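Local coordinates for adhesion G-protein coupled receptor G6 (Danio rerio, PDB 6V55) that probably couples cell-surface adhesion to signalling across the membrane in myelination, as an adhesion G-protein coupled receptor with a calcium-binding extracellular region, at residues 518-521 with 522-526; 542-545 with 546-550; 551-555 with 556-560. All blocks are in the same frame, centred on the assembly; numbering follows the deposited sequence.

The three contacts come one after another along the chain and lie close together, on the same side of its centre. Contact 1 is on helix 517-527, contact 2 on helix 534-550, and contact 3 runs from the loop after that helix into helix 555-568. Their centres form a nearly even triangle, 12 Å between contacts 1 and 2, 11 Å between 1 and 3 and 12 Å between 2 and 3. Leu-547 meets Val-520 of contact 1 and Leu-557 of contact 3, while Met-518 lies on Leu-557 and Thr-560. The three helices thus pack as one helical unit, probably the helical part of the GAIN domain, the module characteristic of adhesion receptors.

Contact 1 (518-521 with 522-526); sequences MDVA and VQLAD
Gln-523 folds its side chain back over the preceding turn of helix, so that its amide nitrogen meets the carbonyl of Asp-519. The NE2 atom of Gln-523 lies 3.1 Å from Asp-519 O and donates a hydrogen bond to it, the acceptor lying 25° out of the plane of the glutamine amide. A nearly eclipsed chi2 of -18° makes this return possible, bending the chain about the CB-CG bond instead of letting it run out straight. The backbone N of Gln-523 also donates to Asp-519 O, at 3.2 Å, and one carbonyl oxygen is thereby gripped twice by the same residue. Asp-519 reaches over obliquely with its carboxylate turned 40° from the amide, and its OD1 stands 3.7 Å from Gln-523 NE2, where the negative charge would probably favour the amide's N-H end. A leucine here would be likely to leave Asp-519 O with its backbone donor but without the amide, and the nearby carboxylate without the N-H end beside it.

On another face Val-520 and Leu-524 lie side by side and point the same way, CG1 of the valine 4.0 Å from CD1 of the leucine. Branched aliphatic residues suit this buried face, which meets Leu-547 of helix 534-550. Met-518 has the flexible reach to bring its CE 4.2 Å from Val-522 CG2, and it also touches Leu-557. Farther on, Asp-526 OD1 accepts a hydrogen bond from the backbone N of Val-101, a residue of the calcium site. The arrangement is that of an amphipathic alpha-helix with i to i+4 side-chain pairing, packed against other helices and touching the calcium-binding end of the CUB domain.

Contact 2 (542-545 with 546-550); sequences TKVM and ELVNI
Lys-543 and Glu-546 form a salt bridge one turn apart, Lys-543 NZ standing 2.7 Å from Glu-546 OE2. The ammonium reaches the syn side of that oxygen, 27° out of the carboxylate plane. Bends at chi2 and chi3 of the lysine curl its chain around so that CD also passes 3.3 Å from Glu-546 OE2, whereas the glutamate is extended beyond CG. NZ further donates to the carbonyls of Ile-510 and Thr-508, so the buried charge has three acceptors, a task to which a long cationic chain is well suited. Beside the other carboxylate oxygen, Glu-546 OE1, lies the methyl CG2 of Thr-542 at 3.8 Å, while the threonine hydroxyl is bonded to the Thr-538 carbonyl.

Apolar contact is lighter. Val-544 CG1 approaches Val-548 CG2 at 4.4 Å, two beta-branched residues on one buried stripe.

The backbone supplies regular i to i+4 bonds, from Leu-547 N to Lys-543 O (2.8 Å) and from Val-548 N to Val-544 O (2.8 Å) among them.

The stripe of Val-544 and Val-548 rests on Val-561 of helix 555-568, Leu-547 turns to helix 517-527 as well, and Met-545 lies on helix 573-593. Helix 534-550 is therefore packed against three other helices.

Contact 3 (551-555 with 556-560); sequences AKINA and TLAST. With NAG (2-acetamido-2-deoxy-beta-D-glucopyranose), chain G.
Asn-554, the N-cap residue of helix 555-568, carries a sugar whose acetyl methyl reaches Thr-556 on the first turn. Asn-554 ND2 is bonded covalently to C1 of the N-acetylglucosamine at 1.5 Å, and the methyl C8 comes 3.8 Å from Thr-556 CG2. The asparagine, with Ala-555 and Thr-556, makes the Asn-X-Thr sequon of N-linked glycosylation. Its CG stands between the backbone N and the carbonyl carbon, chi1 40°, which holds the amide over its own backbone and brings its end toward the first turn. With ND2 taken up by the glycan, OD1 lies on the helix side, 3.9 Å from Leu-557 CB.

Beneath the sugar-bearing residue the contact turns apolar. Leu-557 has its CG anti to the backbone N (chi1 -176°), which sends CD2 back along the incoming loop. There CD2 meets Ile-553 CD1 at 3.7 Å, with Ala-551 CB farther off, and the isoleucine and leucine chains cross at about a right angle. The other branch of Ile-553, CG2, lies 3.8 Å from Ala-558 CB. This pairing of the residue before the N-cap with the fourth residue after the N-cap is a hydrophobic staple; an alanine suits the place because a small methyl fits close to the chain. Ala-558 N also donates to Asn-554 O at 3.0 Å, in the carbonyl plane, closing the first turn. Leu-590 of helix 573-593 touches both staple residues, and Leu-557 faces helix 517-527.

Chemically the turn is two-faced: a neutral, glycosylated amide and the exposed Thr-556 mark the side turned to solvent, consistent with the glycan needing space outside the protein, while Ile-553, from the incoming loop, with Leu-557 and Ala-558 ties the turn into the buried packing.

Contact 1 (518-521 with 522-526)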
# COMPACT_ATOMS: atom_id res chain seq x y z
N MET A 518 28.67 -14.03 -6.57
CA MET A 518 28.16 -12.67 -6.68
C MET A 518 26.69 -12.59 -6.29
O MET A 518 26.27 -11.60 -5.68
CB MET A 518 28.36 -12.16 -8.11
CG MET A 518 28.44 -10.64 -8.24
SD MET A 518 29.35 -9.88 -6.88
CE MET A 518 28.86 -8.19 -6.92
N ASP A 519 25.91 -13.64 -6.58
CA ASP A 519 24.49 -13.63 -6.25
C ASP A 519 24.25 -13.83 -4.76
O ASP A 519 23.40 -13.14 -4.18
CB ASP A 519 23.76 -14.71 -7.06
CG ASP A 519 22.25 -14.48 -7.12
OD1 ASP A 519 21.82 -13.54 -7.84
OD2 ASP A 519 21.51 -15.24 -6.44
N VAL A 520 25.00 -14.76 -4.14
CA VAL A 520 24.91 -15.03 -2.70
C VAL A 520 25.31 -13.79 -1.89
O VAL A 520 24.60 -13.40 -0.96
CB VAL A 520 25.81 -16.23 -2.35
CG1 VAL A 520 26.00 -16.37 -0.84
CG2 VAL A 520 25.25 -17.47 -2.89
N ALA A 521 26.42 -13.14 -2.28
CA ALA A 521 26.94 -12.00 -1.53
C ALA A 521 26.01 -10.81 -1.60
O ALA A 521 25.85 -10.11 -0.59
CB ALA A 521 28.32 -11.62 -2.05
N VAL A 522 25.35 -10.60 -2.75
CA VAL A 522 24.39 -9.51 -2.92
C VAL A 522 23.17 -9.73 -2.03
O VAL A 522 22.72 -8.80 -1.34
CB VAL A 522 24.03 -9.38 -4.42
CG1 VAL A 522 22.72 -8.76 -4.64
CG2 VAL A 522 25.06 -8.55 -5.15
N GLN A 523 22.67 -10.97 -1.96
CA GLN A 523 21.48 -11.24 -1.13
C GLN A 523 21.77 -11.11 0.36
O GLN A 523 21.00 -10.46 1.07
CB GLN A 523 20.90 -12.62 -1.43
CG GLN A 523 20.38 -12.90 -2.87
CD GLN A 523 20.10 -11.66 -3.74
OE1 GLN A 523 19.24 -10.81 -3.44
NE2 GLN A 523 20.85 -11.56 -4.84
N LEU A 524 22.92 -11.64 0.82
CA LEU A 524 23.32 -11.50 2.21
C LEU A 524 23.59 -10.05 2.59
O LEU A 524 23.29 -9.65 3.72
CB LEU A 524 24.56 -12.35 2.49
CG LEU A 524 24.55 -13.86 2.29
CD1 LEU A 524 25.88 -14.47 2.72
CD2 LEU A 524 23.38 -14.56 2.98
N ALA A 525 24.10 -9.24 1.65
CA ALA A 525 24.29 -7.81 1.89
C ALA A 525 22.98 -7.05 2.05
O ALA A 525 22.95 -6.01 2.72
CB ALA A 525 25.11 -7.18 0.76
N ASP A 526 21.89 -7.55 1.44
CA ASP A 526 20.58 -6.95 1.66
C ASP A 526 20.07 -7.18 3.08
O ASP A 526 19.65 -6.20 3.73
CB ASP A 526 19.59 -7.49 0.63
CG ASP A 526 18.72 -6.40 0.01
OD1 ASP A 526 18.69 -6.32 -1.24
OD2 ASP A 526 18.05 -5.64 0.76

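Contact 2 (542-545 with 546-550)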
# COMPACT_ATOMS: atom_id res chain seq x y z
N THR A 542 29.42 -16.98 8.54
CA THR A 542 30.00 -18.26 8.13
C THR A 542 29.93 -18.46 6.61
O THR A 542 30.94 -18.83 5.99
CB THR A 542 29.32 -19.40 8.87
OG1 THR A 542 29.66 -19.30 10.27
CG2 THR A 542 29.78 -20.76 8.36
N LYS A 543 28.78 -18.12 5.99
CA LYS A 543 28.63 -18.20 4.53
C LYS A 543 29.55 -17.22 3.79
O LYS A 543 30.09 -17.59 2.73
CB LYS A 543 27.18 -17.94 4.14
CG LYS A 543 26.87 -18.27 2.68
CD LYS A 543 27.26 -19.70 2.34
CE LYS A 543 26.25 -20.68 2.95
NZ LYS A 543 26.63 -22.12 2.85
N VAL A 544 29.79 -16.02 4.34
CA VAL A 544 30.77 -15.08 3.78
C VAL A 544 32.18 -15.67 3.83
O VAL A 544 32.95 -15.52 2.88
CB VAL A 544 30.66 -13.73 4.51
CG1 VAL A 544 31.88 -12.82 4.29
CG2 VAL A 544 29.45 -13.01 4.05
N MET A 545 32.49 -16.43 4.89
CA MET A 545 33.79 -17.10 4.96
C MET A 545 33.92 -18.21 3.92
O MET A 545 34.99 -18.38 3.33
CB MET A 545 34.02 -17.66 6.36
CG MET A 545 35.37 -18.37 6.55
SD MET A 545 36.80 -17.32 6.16
CE MET A 545 37.10 -16.87 7.84
N GLU A 546 32.83 -18.96 3.67
CA GLU A 546 32.86 -19.97 2.63
C GLU A 546 33.00 -19.34 1.25
O GLU A 546 33.76 -19.82 0.40
CB GLU A 546 31.60 -20.83 2.69
CG GLU A 546 31.36 -21.53 4.02
CD GLU A 546 30.00 -22.23 4.07
OE1 GLU A 546 29.62 -22.74 5.16
OE2 GLU A 546 29.30 -22.26 3.03
N LEU A 547 32.32 -18.21 1.07
CA LEU A 547 32.35 -17.46 -0.17
C LEU A 547 33.74 -16.90 -0.45
O LEU A 547 34.21 -16.97 -1.58
CB LEU A 547 31.34 -16.33 -0.11
CG LEU A 547 31.06 -15.52 -1.36
CD1 LEU A 547 29.58 -15.34 -1.45
CD2 LEU A 547 31.74 -14.18 -1.34
N VAL A 548 34.39 -16.33 0.56
CA VAL A 548 35.69 -15.71 0.33
C VAL A 548 36.75 -16.78 0.09
O VAL A 548 37.65 -16.60 -0.74
CB VAL A 548 36.01 -14.76 1.51
CG1 VAL A 548 37.47 -14.29 1.52
CG2 VAL A 548 35.13 -13.54 1.45
N ASN A 549 36.55 -17.97 0.66
CA ASN A 549 37.49 -19.07 0.47
C ASN A 549 37.42 -19.69 -0.91
O ASN A 549 38.46 -19.91 -1.54
CB ASN A 549 37.25 -20.12 1.53
CG ASN A 549 38.14 -19.91 2.71
OD1 ASN A 549 39.36 -19.79 2.54
ND2 ASN A 549 37.55 -19.80 3.89
N ILE A 550 36.22 -19.98 -1.41
CA ILE A 550 36.18 -20.70 -2.68
C ILE A 550 36.27 -19.78 -3.90
O ILE A 550 36.70 -20.24 -4.96
CB ILE A 550 34.95 -21.63 -2.73
CG1 ILE A 550 35.26 -22.87 -3.59
CG2 ILE A 550 33.71 -20.92 -3.23
CD1 ILE A 550 34.37 -24.07 -3.30

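Contact 3 (551-555 with 556-560)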
# COMPACT_ATOMS: atom_id res chain seq x y z
N ALA A 551 35.97 -18.49 -3.77
CA ALA A 551 35.83 -17.66 -4.95
C ALA A 551 37.10 -16.87 -5.24
O ALA A 551 37.91 -16.62 -4.35
CB ALA A 551 34.65 -16.70 -4.81
N LYS A 552 37.27 -16.51 -6.50
CA LYS A 552 38.29 -15.56 -6.90
C LYS A 552 37.70 -14.17 -6.79
O LYS A 552 36.55 -13.95 -7.18
CB LYS A 552 38.79 -15.84 -8.32
CG LYS A 552 39.15 -17.32 -8.57
CD LYS A 552 40.24 -17.49 -9.64
CE LYS A 552 41.39 -18.41 -9.17
NZ LYS A 552 42.28 -17.84 -8.09
N ILE A 553 38.47 -13.23 -6.25
CA ILE A 553 37.94 -11.96 -5.78
C ILE A 553 38.44 -10.82 -6.65
O ILE A 553 39.65 -10.55 -6.69
CB ILE A 553 38.34 -11.70 -4.32
CG1 ILE A 553 38.03 -12.93 -3.43
CG2 ILE A 553 37.66 -10.46 -3.84
CD1 ILE A 553 36.62 -13.21 -3.26
N ASN A 554 37.52 -10.14 -7.34
CA ASN A 554 37.81 -8.82 -7.91
C ASN A 554 37.06 -7.77 -7.08
O ASN A 554 36.50 -8.08 -6.02
CB ASN A 554 37.47 -8.72 -9.41
CG ASN A 554 36.19 -9.43 -9.80
OD1 ASN A 554 35.23 -9.48 -9.04
ND2 ASN A 554 36.17 -9.98 -11.04
N ALA A 555 37.09 -6.53 -7.58
CA ALA A 555 36.62 -5.35 -6.85
C ALA A 555 35.13 -5.41 -6.52
O ALA A 555 34.74 -5.12 -5.38
CB ALA A 555 36.89 -4.09 -7.65
N THR A 556 34.28 -5.77 -7.49
CA THR A 556 32.84 -5.69 -7.26
C THR A 556 32.37 -6.79 -6.32
O THR A 556 31.47 -6.54 -5.50
CB THR A 556 32.05 -5.74 -8.57
OG1 THR A 556 32.15 -7.05 -9.15
CG2 THR A 556 32.61 -4.71 -9.55
N LEU A 557 33.02 -7.96 -6.35
CA LEU A 557 32.73 -8.99 -5.35
C LEU A 557 33.22 -8.57 -3.96
O LEU A 557 32.53 -8.81 -2.96
CB LEU A 557 33.36 -10.33 -5.76
CG LEU A 557 33.05 -11.53 -4.84
CD1 LEU A 557 31.57 -11.68 -4.62
CD2 LEU A 557 33.61 -12.80 -5.43
N ALA A 558 34.38 -7.90 -3.88
CA ALA A 558 34.86 -7.49 -2.58
C ALA A 558 34.08 -6.29 -2.03
O ALA A 558 34.03 -6.09 -0.81
CB ALA A 558 36.33 -7.16 -2.64
N SER A 559 33.47 -5.49 -2.90
CA SER A 559 32.68 -4.37 -2.40
C SER A 559 31.40 -4.85 -1.76
O SER A 559 30.93 -4.25 -0.79
CB SER A 559 32.41 -3.36 -3.50
OG SER A 559 31.11 -3.54 -4.03
N THR A 560 30.85 -5.97 -2.23
CA THR A 560 29.68 -6.53 -1.56
C THR A 560 30.07 -7.18 -0.24
O THR A 560 29.34 -7.05 0.76
CB THR A 560 28.99 -7.52 -2.48
OG1 THR A 560 29.02 -7.03 -3.82
CG2 THR A 560 27.57 -7.66 -2.09
C1 NAG G . 35.10 -10.75 -11.65
C2 NAG G . 34.59 -10.18 -13.01
C3 NAG G . 33.71 -11.21 -13.75
C4 NAG G . 34.39 -12.57 -13.85
C5 NAG G . 34.77 -13.07 -12.46
C6 NAG G . 35.51 -14.39 -12.49
C7 NAG G . 34.38 -7.73 -12.94
C8 NAG G . 33.46 -6.58 -12.70
N2 NAG G . 33.85 -8.95 -12.80
O3 NAG G . 33.44 -10.73 -15.07
O4 NAG G . 33.51 -13.51 -14.48
O5 NAG G . 35.65 -12.11 -11.85
O6 NAG G . 36.43 -14.52 -11.40
O7 NAG G . 35.57 -7.58 -13.23